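Local structure of sulfide-quinone reductase (Aquifex aeolicus, 3HYW) at residues F111-Q116 with K224-D229; V275-C280 with G424-R429; F290-V295 with Q319-V324. The protein catalyses the oxidation of hydrogen sulfide with a quinone as electron acceptor, using FAD and building up polysulfide that is released typically as cyclooctasulfur. All coordinates share one frame; numbering follows the deposited sequence.

Interaction 1: residues F111-Q116 with K224-D229; sequences FGAEGQ and KAIEPD
Glu114 and Ala225 form a single beta bridge, with their CA atoms 4.3 Å apart, and the paired backbones run in the same direction. Glu114 makes both backbone bonds. Its N donates to Lys224 O at 2.8 Å, and its O accepts from Ile226 N at 2.8 Å. Glu114 CB and Ala225 CB sit next to each other at 3.9 Å, while the acid end of Glu114 turns away.

Ile226 packs on Gln116. Its CD1 lies against Gln116 CG at 3.6 Å, and the two side chains cross obliquely. Gln116 has CG anti to its backbone N (chi1 178°) and CD anti in turn (chi2 -178°). The extended chain carries the amide to its own loop: OE1 accepts from Ala113 N at 3.1 Å, in the carbonyl plane. Gln116 N also donates to Ala113 O, closing a type II turn from Ala113 to Gln116. Gly115 has positive phi in this turn, and a CB there would lie 2.7 Å from Ile226 O, a clash.

Lys224 and Ala225 together face Ile232 as a classic beta bulge, and Lys224 NZ forms a salt bridge with Glu234. The beta bridge joins the outer strand 222-226 of a three-stranded antiparallel sheet to the loop after strand 108-110. Gly115 is the N-cap of helix 116-119, whose Asn119 ND2 donates to Ile226 O. Ile226 also packs on Thr248 and Phe250 of strand 247-255.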
loop_
_atom_site.group_PDB
_atom_site.type_symbol
_atom_site.label_atom_id
_atom_site.label_comp_id
_atom_site.label_asym_id
_atom_site.label_seq_id
_atom_site.Cartn_x
_atom_site.Cartn_y
_atom_site.Cartn_z
ATOM N N PHE A 111 30.913 1.132 14.885
ATOM C CA PHE A 111 29.759 1.284 15.768
ATOM C C PHE A 111 29.537 2.764 16.050
ATOM O O PHE A 111 29.849 3.266 17.134
ATOM C CB PHE A 111 29.970 0.472 17.053
ATOM C CG PHE A 111 30.084 -1.008 16.806
ATOM C CD1 PHE A 111 28.941 -1.802 16.726
ATOM C CD2 PHE A 111 31.328 -1.603 16.617
ATOM C CE1 PHE A 111 29.042 -3.162 16.474
ATOM C CE2 PHE A 111 31.435 -2.974 16.369
ATOM C CZ PHE A 111 30.294 -3.748 16.301
ATOM N N GLY A 112 28.992 3.451 15.046
ATOM C CA GLY A 112 28.931 4.907 15.005
ATOM C C GLY A 112 28.042 5.617 16.003
ATOM O O GLY A 112 28.331 6.746 16.378
ATOM N N ALA A 113 26.957 4.974 16.428
ATOM C CA ALA A 113 26.081 5.555 17.448
ATOM C C ALA A 113 26.771 5.533 18.809
ATOM O O ALA A 113 27.532 4.611 19.120
ATOM C CB ALA A 113 24.739 4.819 17.501
ATOM N N GLU A 114 26.521 6.571 19.603
ATOM C CA GLU A 114 27.132 6.705 20.920
ATOM C C GLU A 114 26.711 5.552 21.821
ATOM O O GLU A 114 25.518 5.291 21.984
ATOM C CB GLU A 114 26.732 8.040 21.555
ATOM C CG GLU A 114 27.470 8.367 22.835
ATOM C CD GLU A 114 28.775 9.095 22.582
ATOM O OE1 GLU A 114 28.793 10.335 22.752
ATOM O OE2 GLU A 114 29.770 8.434 22.202
ATOM N N GLY A 115 27.699 4.865 22.392
ATOM C CA GLY A 115 27.449 3.733 23.288
ATOM C C GLY A 115 27.000 2.451 22.598
ATOM O O GLY A 115 26.562 1.510 23.261
ATOM N N GLN A 116 27.112 2.403 21.273
ATOM C CA GLN A 116 26.601 1.263 20.501
ATOM C C GLN A 116 27.392 -0.018 20.756
ATOM O O GLN A 116 26.807 -1.050 21.107
ATOM C CB GLN A 116 26.562 1.585 19.004
ATOM C CG GLN A 116 26.092 0.419 18.113
ATOM C CD GLN A 116 26.118 0.751 16.630
ATOM O OE1 GLN A 116 26.388 1.886 16.235
ATOM N NE2 GLN A 116 25.833 -0.247 15.798
ATOM N N LYS A 224 21.400 7.946 16.955
ATOM C CA LYS A 224 22.523 8.739 17.453
ATOM C C LYS A 224 23.187 8.121 18.678
ATOM O O LYS A 224 24.386 8.311 18.909
ATOM C CB LYS A 224 22.068 10.168 17.776
ATOM C CG LYS A 224 21.725 11.010 16.550
ATOM C CD LYS A 224 22.903 11.069 15.566
ATOM C CE LYS A 224 22.575 11.876 14.322
ATOM N NZ LYS A 224 23.094 13.264 14.410
ATOM N N ALA A 225 22.397 7.388 19.459
ATOM C CA ALA A 225 22.866 6.824 20.712
ATOM C C ALA A 225 22.061 5.612 21.122
ATOM O O ALA A 225 20.839 5.561 20.939
ATOM C CB ALA A 225 22.834 7.884 21.836
ATOM N N ILE A 226 22.768 4.638 21.681
ATOM C CA ILE A 226 22.149 3.502 22.328
ATOM C C ILE A 226 22.639 3.491 23.769
ATOM O O ILE A 226 23.833 3.343 24.036
ATOM C CB ILE A 226 22.471 2.174 21.609
ATOM C CG1 ILE A 226 21.944 2.219 20.168
ATOM C CG2 ILE A 226 21.856 1.000 22.358
ATOM C CD1 ILE A 226 22.755 1.428 19.188
ATOM N N GLU A 227 21.700 3.688 24.683
ATOM C CA GLU A 227 21.976 3.649 26.107
ATOM C C GLU A 227 21.475 2.304 26.635
ATOM O O GLU A 227 20.799 1.575 25.903
ATOM C CB GLU A 227 21.299 4.837 26.804
ATOM C CG GLU A 227 21.866 6.198 26.373
ATOM C CD GLU A 227 21.232 7.385 27.087
ATOM O OE1 GLU A 227 20.577 7.195 28.136
ATOM O OE2 GLU A 227 21.403 8.522 26.599
ATOM N N PRO A 228 21.837 1.939 27.882
ATOM C CA PRO A 228 21.324 0.670 28.413
ATOM C C PRO A 228 19.795 0.663 28.517
ATOM O O PRO A 228 19.178 -0.404 28.569
ATOM C CB PRO A 228 21.948 0.603 29.814
ATOM C CG PRO A 228 23.150 1.495 29.742
ATOM C CD PRO A 228 22.741 2.608 28.835
ATOM N N ASP A 229 19.222 1.862 28.486
ATOM C CA ASP A 229 17.838 2.143 28.842
ATOM C C ASP A 229 16.966 2.415 27.613
ATOM O O ASP A 229 15.743 2.223 27.647
ATOM C CB ASP A 229 17.834 3.391 29.753
ATOM C CG ASP A 229 16.500 3.628 30.451
ATOM O OD1 ASP A 229 15.525 2.887 30.182
ATOM O OD2 ASP A 229 16.427 4.565 31.285
#

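Interaction 2: residues V275-C280 with G424-R429; sequences VIVNRC and GAPGSR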
loop_
_atom_site.group_PDB
_atom_site.type_symbol
_atom_site.label_atom_id
_atom_site.label_comp_id
_atom_site.label_asym_id
_atom_site.label_seq_id
_atom_site.Cartn_x
_atom_site.Cartn_y
_atom_site.Cartn_z
ATOM N N VAL A 275 38.713 -0.445 -1.022
ATOM C CA VAL A 275 39.571 -0.595 -2.201
ATOM C C VAL A 275 39.004 0.099 -3.442
ATOM O O VAL A 275 37.895 -0.201 -3.885
ATOM C CB VAL A 275 39.856 -2.083 -2.532
ATOM C CG1 VAL A 275 40.859 -2.189 -3.682
ATOM C CG2 VAL A 275 40.380 -2.826 -1.283
ATOM N N ILE A 276 39.786 1.010 -4.009
ATOM C CA ILE A 276 39.420 1.654 -5.265
ATOM C C ILE A 276 39.546 0.626 -6.385
ATOM O O ILE A 276 40.618 0.067 -6.624
ATOM C CB ILE A 276 40.279 2.903 -5.562
ATOM C CG1 ILE A 276 40.183 3.910 -4.405
ATOM C CG2 ILE A 276 39.847 3.558 -6.897
ATOM C CD1 ILE A 276 41.224 5.053 -4.458
ATOM N N VAL A 277 38.424 0.345 -7.040
ATOM C CA VAL A 277 38.412 -0.604 -8.148
ATOM C C VAL A 277 37.680 -0.009 -9.332
ATOM O O VAL A 277 36.896 0.934 -9.174
ATOM C CB VAL A 277 37.780 -1.984 -7.766
ATOM C CG1 VAL A 277 38.643 -2.717 -6.745
ATOM C CG2 VAL A 277 36.325 -1.848 -7.279
ATOM N N ASN A 278 37.958 -0.551 -10.515
ATOM C CA ASN A 278 37.203 -0.204 -11.712
ATOM C C ASN A 278 36.116 -1.259 -11.976
ATOM O O ASN A 278 35.814 -2.058 -11.093
ATOM C CB ASN A 278 38.145 0.001 -12.914
ATOM C CG ASN A 278 38.964 -1.241 -13.260
ATOM O OD1 ASN A 278 38.563 -2.378 -12.987
ATOM N ND2 ASN A 278 40.115 -1.021 -13.897
ATOM N N ARG A 279 35.541 -1.265 -13.181
ATOM C CA ARG A 279 34.467 -2.204 -13.542
ATOM C C ARG A 279 34.906 -3.670 -13.467
ATOM O O ARG A 279 34.082 -4.572 -13.269
ATOM C CB ARG A 279 33.958 -1.910 -14.953
ATOM C CG ARG A 279 33.348 -0.526 -15.121
ATOM C CD ARG A 279 32.990 -0.243 -16.565
ATOM N NE ARG A 279 32.369 1.068 -16.689
ATOM C CZ ARG A 279 32.444 1.841 -17.765
ATOM N NH1 ARG A 279 31.848 3.024 -17.761
ATOM N NH2 ARG A 279 33.121 1.442 -18.837
ATOM N N CYS A 280 36.204 -3.892 -13.634
ATOM C CA CYS A 280 36.780 -5.233 -13.688
ATOM C C CYS A 280 37.378 -5.614 -12.326
ATOM O O CYS A 280 38.126 -6.581 -12.205
ATOM C CB CYS A 280 37.812 -5.304 -14.820
ATOM S SG CYS A 280 37.070 -4.948 -16.448
ATOM N N GLY A 424 36.013 2.971 -15.247
ATOM C CA GLY A 424 34.727 3.451 -14.763
ATOM C C GLY A 424 34.416 2.826 -13.417
ATOM O O GLY A 424 35.136 1.939 -12.960
ATOM N N ALA A 425 33.342 3.289 -12.786
ATOM C CA ALA A 425 32.948 2.820 -11.464
ATOM C C ALA A 425 32.538 1.342 -11.483
ATOM O O ALA A 425 31.939 0.888 -12.448
ATOM C CB ALA A 425 31.806 3.679 -10.930
ATOM N N PRO A 426 32.846 0.594 -10.406
ATOM C CA PRO A 426 32.338 -0.773 -10.316
ATOM C C PRO A 426 30.815 -0.737 -10.367
ATOM O O PRO A 426 30.202 0.131 -9.743
ATOM C CB PRO A 426 32.817 -1.240 -8.939
ATOM C CG PRO A 426 33.120 0.015 -8.183
ATOM C CD PRO A 426 33.630 0.961 -9.213
ATOM N N GLY A 427 30.217 -1.646 -11.129
ATOM C CA GLY A 427 28.765 -1.658 -11.294
ATOM C C GLY A 427 28.255 -0.871 -12.494
ATOM O O GLY A 427 27.150 -1.122 -12.967
ATOM N N SER A 428 29.046 0.086 -12.985
ATOM C CA SER A 428 28.674 0.836 -14.186
ATOM C C SER A 428 28.909 -0.025 -15.427
ATOM O O SER A 428 29.813 -0.860 -15.449
ATOM C CB SER A 428 29.428 2.172 -14.278
ATOM O OG SER A 428 30.800 1.979 -14.576
ATOM N N ARG A 429 28.087 0.187 -16.451
ATOM C CA ARG A 429 28.027 -0.695 -17.617
ATOM C C ARG A 429 29.098 -0.373 -18.657
ATOM O O ARG A 429 29.221 0.775 -19.094
ATOM C CB ARG A 429 26.630 -0.629 -18.253
ATOM C CG ARG A 429 25.577 -1.550 -17.627
ATOM C CD ARG A 429 25.234 -1.187 -16.183
ATOM N NE ARG A 429 23.857 -1.538 -15.838
ATOM C CZ ARG A 429 23.387 -1.655 -14.599
ATOM N NH1 ARG A 429 22.115 -1.969 -14.413
ATOM N NH2 ARG A 429 24.177 -1.471 -13.545
HETATM O O HOH W 1 31.501 -3.746 -12.651
#
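Arg279 reaches across to Ser428 with an extended side chain. Its NE donates to Ser428 OG at 2.8 Å, nearly straight at 175°. The hydroxyl lies in the guanidinium plane, at its edge. CD is anti across chi2 (174°) and NE is anti across chi3 (178°), which carries NE out to the serine. Ser428 OG passes the chain of bonds on, donating to Ala425 O at 2.6 Å on a lone pair.

The faces of the guanidinium are used differently. Arg429 O stands over the centre of one face, 3.6 Å above the plane, where the positive charge would probably favour it. Gly424 CA lies over the opposite face. A CB on Gly424 would come within 2.6 Å of Arg279 NE, so the glycine leaves room for the guanidinium; the backbone angles at Gly424 also disfavour a side chain. NH2 of Arg279 donates to Asp421 O, which further fixes its rotation.

Ala425 O accepts from Ser428 N as well as OG, within a type II beta turn from Ala425 to Ser428. This turn belongs to the C-terminal loop after strand 416-418. A disulfide between Cys280 and Cys422 ties the same loop to the other segment. Next to it, Asn278 forms an Asx turn, with OD1 accepting from Cys280 N at 2.9 Å and also from Gln282 N.

Val277 and Pro426 make the apolar part of the contact. CG2 of the valine meets CG of the proline at 3.8 Å, and the side chains cross at about a right angle. A water donates to Arg279 O and accepts from Gly427 N. The Arg429 side chain starts away from the 275-280 segment; NH1 donates to Ile364 O and NE to Tyr178 O of the second subunit.

Interaction 3: residues F290-V295 with Q319-V324; sequences FGVGVV and QMAMAV. With FAD (flavin-adenine dinucleotide), chain G.
Val292 and Met320 meet where strand 289-291, an outer strand of the parallel sheet in the FAD-binding domain, runs out beside helix 314-332. Val292 CG1 rests against Met320 CB at 3.9 Å, and it also reaches Ala321 CB and the Ala321 backbone N. Its other methyl, CG2, meets Val324 CG2 at 3.6 Å. The valine thus spans one turn of the helix, and its side chain crosses that of Val324 at a slant.

Val324 also serves Phe290. Its CG1, anti to the backbone N (chi1 162°), touches Phe290 CB at 3.6 Å. An alanine at Val292 would probably open a gap between strand and helix, leaving Met320 CB and Val324 CG2 without their methyl partners.

Such packing of a helix on a strand that ends at the cofactor fits a Rossmann-type dinucleotide-binding fold. Helix 12-24, which follows the glycine-rich FAD loop, touches both segments: Thr17 meets Val292 and Ala321, and Ala16 meets Ala321.

Beyond the strand, Met320 SD accepts a weak hydrogen bond from Gly293 N at 3.3 Å. The next amide serves the cofactor: Val294 N donates to FAD O2P at 2.9 Å, nearly straight at 168°. A CB on Gly293 would lie 2.4 Å from O2P, so glycine lets the phosphate come close. Gly314 N, at the start of helix 314-332, also binds FAD.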
loop_
_atom_site.group_PDB
_atom_site.type_symbol
_atom_site.label_atom_id
_atom_site.label_comp_id
_atom_site.label_asym_id
_atom_site.label_seq_id
_atom_site.Cartn_x
_atom_site.Cartn_y
_atom_site.Cartn_z
ATOM N N PHE A 290 43.680 -6.311 -7.126
ATOM C CA PHE A 290 42.257 -6.504 -7.335
ATOM C C PHE A 290 41.567 -6.489 -5.967
ATOM O O PHE A 290 42.174 -6.825 -4.947
ATOM C CB PHE A 290 41.992 -7.834 -8.066
ATOM C CG PHE A 290 42.560 -7.890 -9.463
ATOM C CD1 PHE A 290 43.897 -8.210 -9.676
ATOM C CD2 PHE A 290 41.758 -7.625 -10.566
ATOM C CE1 PHE A 290 44.427 -8.248 -10.962
ATOM C CE2 PHE A 290 42.276 -7.673 -11.859
ATOM C CZ PHE A 290 43.607 -7.981 -12.057
ATOM N N GLY A 291 40.308 -6.068 -5.945
ATOM C CA GLY A 291 39.516 -6.117 -4.717
ATOM C C GLY A 291 38.306 -7.006 -4.931
ATOM O O GLY A 291 37.683 -6.970 -5.995
ATOM N N VAL A 292 37.971 -7.812 -3.924
ATOM C CA VAL A 292 36.808 -8.696 -4.009
ATOM C C VAL A 292 36.055 -8.626 -2.685
ATOM O O VAL A 292 36.658 -8.715 -1.623
ATOM C CB VAL A 292 37.212 -10.174 -4.305
ATOM C CG1 VAL A 292 36.001 -11.106 -4.280
ATOM C CG2 VAL A 292 37.916 -10.296 -5.647
ATOM N N GLY A 293 34.739 -8.447 -2.757
ATOM C CA GLY A 293 33.915 -8.468 -1.561
ATOM C C GLY A 293 33.491 -7.122 -1.017
ATOM O O GLY A 293 33.468 -6.119 -1.736
ATOM N N VAL A 294 33.145 -7.117 0.272
ATOM C CA VAL A 294 32.614 -5.938 0.957
ATOM C C VAL A 294 33.642 -4.809 1.028
ATOM O O VAL A 294 33.288 -3.628 1.077
ATOM C CB VAL A 294 32.146 -6.312 2.399
ATOM C CG1 VAL A 294 31.739 -5.076 3.181
ATOM C CG2 VAL A 294 30.989 -7.307 2.337
ATOM N N VAL A 295 34.915 -5.180 1.023
ATOM C CA VAL A 295 36.003 -4.215 1.126
ATOM C C VAL A 295 36.130 -3.312 -0.111
ATOM O O VAL A 295 36.857 -2.324 -0.082
ATOM C CB VAL A 295 37.355 -4.916 1.436
ATOM C CG1 VAL A 295 37.951 -5.557 0.179
ATOM C CG2 VAL A 295 38.337 -3.923 2.060
ATOM N N GLN A 319 30.576 -13.553 -8.057
ATOM C CA GLN A 319 30.756 -13.007 -9.402
ATOM C C GLN A 319 32.004 -12.119 -9.522
ATOM O O GLN A 319 32.711 -12.205 -10.523
ATOM C CB GLN A 319 29.503 -12.245 -9.833
ATOM C CG GLN A 319 28.279 -13.153 -9.955
ATOM C CD GLN A 319 27.005 -12.395 -10.214
ATOM O OE1 GLN A 319 26.975 -11.172 -10.118
ATOM N NE2 GLN A 319 25.934 -13.115 -10.546
ATOM N N MET A 320 32.259 -11.271 -8.514
ATOM C CA MET A 320 33.522 -10.512 -8.415
ATOM C C MET A 320 34.703 -11.459 -8.454
ATOM O O MET A 320 35.662 -11.222 -9.172
ATOM C CB MET A 320 33.612 -9.741 -7.100
ATOM C CG MET A 320 32.684 -8.560 -6.970
ATOM S SD MET A 320 32.715 -7.985 -5.273
ATOM C CE MET A 320 31.324 -6.860 -5.263
ATOM N N ALA A 321 34.624 -12.514 -7.650
ATOM C CA ALA A 321 35.675 -13.527 -7.560
ATOM C C ALA A 321 35.950 -14.229 -8.885
ATOM O O ALA A 321 37.117 -14.423 -9.240
ATOM C CB ALA A 321 35.336 -14.550 -6.477
ATOM N N MET A 322 34.893 -14.610 -9.607
ATOM C CA MET A 322 35.041 -15.242 -10.932
ATOM C C MET A 322 35.717 -14.294 -11.916
ATOM O O MET A 322 36.638 -14.688 -12.638
ATOM C CB MET A 322 33.692 -15.657 -11.527
ATOM C CG MET A 322 32.938 -16.735 -10.796
ATOM S SD MET A 322 31.342 -17.008 -11.610
ATOM C CE MET A 322 30.312 -17.361 -10.180
ATOM N N ALA A 323 35.240 -13.051 -11.950
ATOM C CA ALA A 323 35.796 -12.027 -12.836
ATOM C C ALA A 323 37.269 -11.757 -12.531
ATOM O O ALA A 323 38.093 -11.707 -13.445
ATOM C CB ALA A 323 34.982 -10.741 -12.750
ATOM N N VAL A 324 37.598 -11.605 -11.249
ATOM C CA VAL A 324 38.971 -11.292 -10.836
ATOM C C VAL A 324 39.941 -12.430 -11.168
ATOM O O VAL A 324 41.049 -12.185 -11.659
ATOM C CB VAL A 324 39.042 -10.921 -9.337
ATOM C CG1 VAL A 324 40.481 -11.029 -8.802
ATOM C CG2 VAL A 324 38.483 -9.513 -9.122
HETATM P PA FAD G . 34.183 -11.956 4.930
HETATM O O1A FAD G . 33.475 -13.183 4.414
HETATM O O2A FAD G . 33.734 -11.336 6.218
HETATM O O5B FAD G . 35.728 -12.351 5.029
HETATM C C5B FAD G . 36.767 -11.434 5.327
HETATM C C4B FAD G . 37.960 -12.257 5.789
HETATM O O4B FAD G . 39.124 -11.434 5.867
HETATM C C3B FAD G . 37.741 -12.808 7.188
HETATM O O3B FAD G . 38.235 -14.151 7.233
HETATM C C2B FAD G . 38.575 -11.898 8.068
HETATM O O2B FAD G . 39.008 -12.557 9.257
HETATM C C1B FAD G . 39.737 -11.569 7.149
HETATM N N9A FAD G . 40.474 -10.320 7.480
HETATM C C8A FAD G . 39.956 -9.144 7.895
HETATM N N7A FAD G . 40.969 -8.256 8.061
HETATM C C5A FAD G . 42.124 -8.892 7.752
HETATM C C6A FAD G . 43.465 -8.511 7.737
HETATM N N6A FAD G . 43.824 -7.255 8.088
HETATM N N1A FAD G . 44.413 -9.411 7.364
HETATM C C2A FAD G . 44.076 -10.664 7.011
HETATM N N3A FAD G . 42.792 -11.057 7.020
HETATM C C4A FAD G . 41.802 -10.190 7.381
HETATM N N1 FAD G . 24.974 -12.132 1.867
HETATM C C2 FAD G . 24.079 -12.912 1.203
HETATM O O2 FAD G . 24.146 -13.017 -0.038
HETATM N N3 FAD G . 23.111 -13.594 1.861
HETATM C C4 FAD G . 23.020 -13.508 3.204
HETATM O O4 FAD G . 22.045 -14.178 3.886
HETATM C C4X FAD G . 23.922 -12.716 3.904
HETATM N N5 FAD G . 23.821 -12.628 5.249
HETATM C C5X FAD G . 24.692 -11.870 5.951
HETATM C C6 FAD G . 24.575 -11.807 7.344
HETATM C C7 FAD G . 25.452 -11.027 8.092
HETATM C C7M FAD G . 25.284 -10.983 9.599
HETATM C C8 FAD G . 26.451 -10.307 7.433
HETATM C C8M FAD G . 27.438 -9.433 8.184
HETATM C C9 FAD G . 26.558 -10.371 6.041
HETATM C C9A FAD G . 25.686 -11.163 5.277
HETATM N N10 FAD G . 25.795 -11.250 3.918
HETATM C C10 FAD G . 24.916 -12.015 3.221
HETATM C "C1'" FAD G . 26.809 -10.441 3.202
HETATM C "C2'" FAD G . 28.068 -11.082 2.657
HETATM O "O2'" FAD G . 27.743 -12.251 1.894
HETATM C "C3'" FAD G . 29.028 -11.365 3.814
HETATM O "O3'" FAD G . 29.323 -10.125 4.501
HETATM C "C4'" FAD G . 30.319 -12.004 3.320
HETATM O "O4'" FAD G . 30.970 -12.611 4.444
HETATM C "C5'" FAD G . 31.235 -10.971 2.673
HETATM O "O5'" FAD G . 32.388 -11.613 2.138
HETATM P P FAD G . 33.859 -10.960 2.236
HETATM O O1P FAD G . 34.828 -11.943 1.633
HETATM O O2P FAD G . 33.837 -9.536 1.724
HETATM O O3P FAD G . 34.138 -10.808 3.816
#

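Interaction 3 is the buried one, made of apolar side chains and a weak amide-to-thioether bond, with the next amide on FAD. Interactions 1 and 2 are only partly buried and more polar. Interaction 1 relies on paired backbone bonds, whereas interaction 2 depends on a guanidinium, a hydroxyl and a water near a disulfide. Interactions 2 and 3 adjoin, with centres 11 Å apart. Val275 N probably donates to Val295 O, and Val277 packs on Gly291, so 275-280 links the C-terminal loop on one hand with 290-295 on the other. Interaction 1 stands apart, its centre 33 Å from that of interaction 3, across the centre of the chain, and its one strand, 222-226, belongs to another sheet.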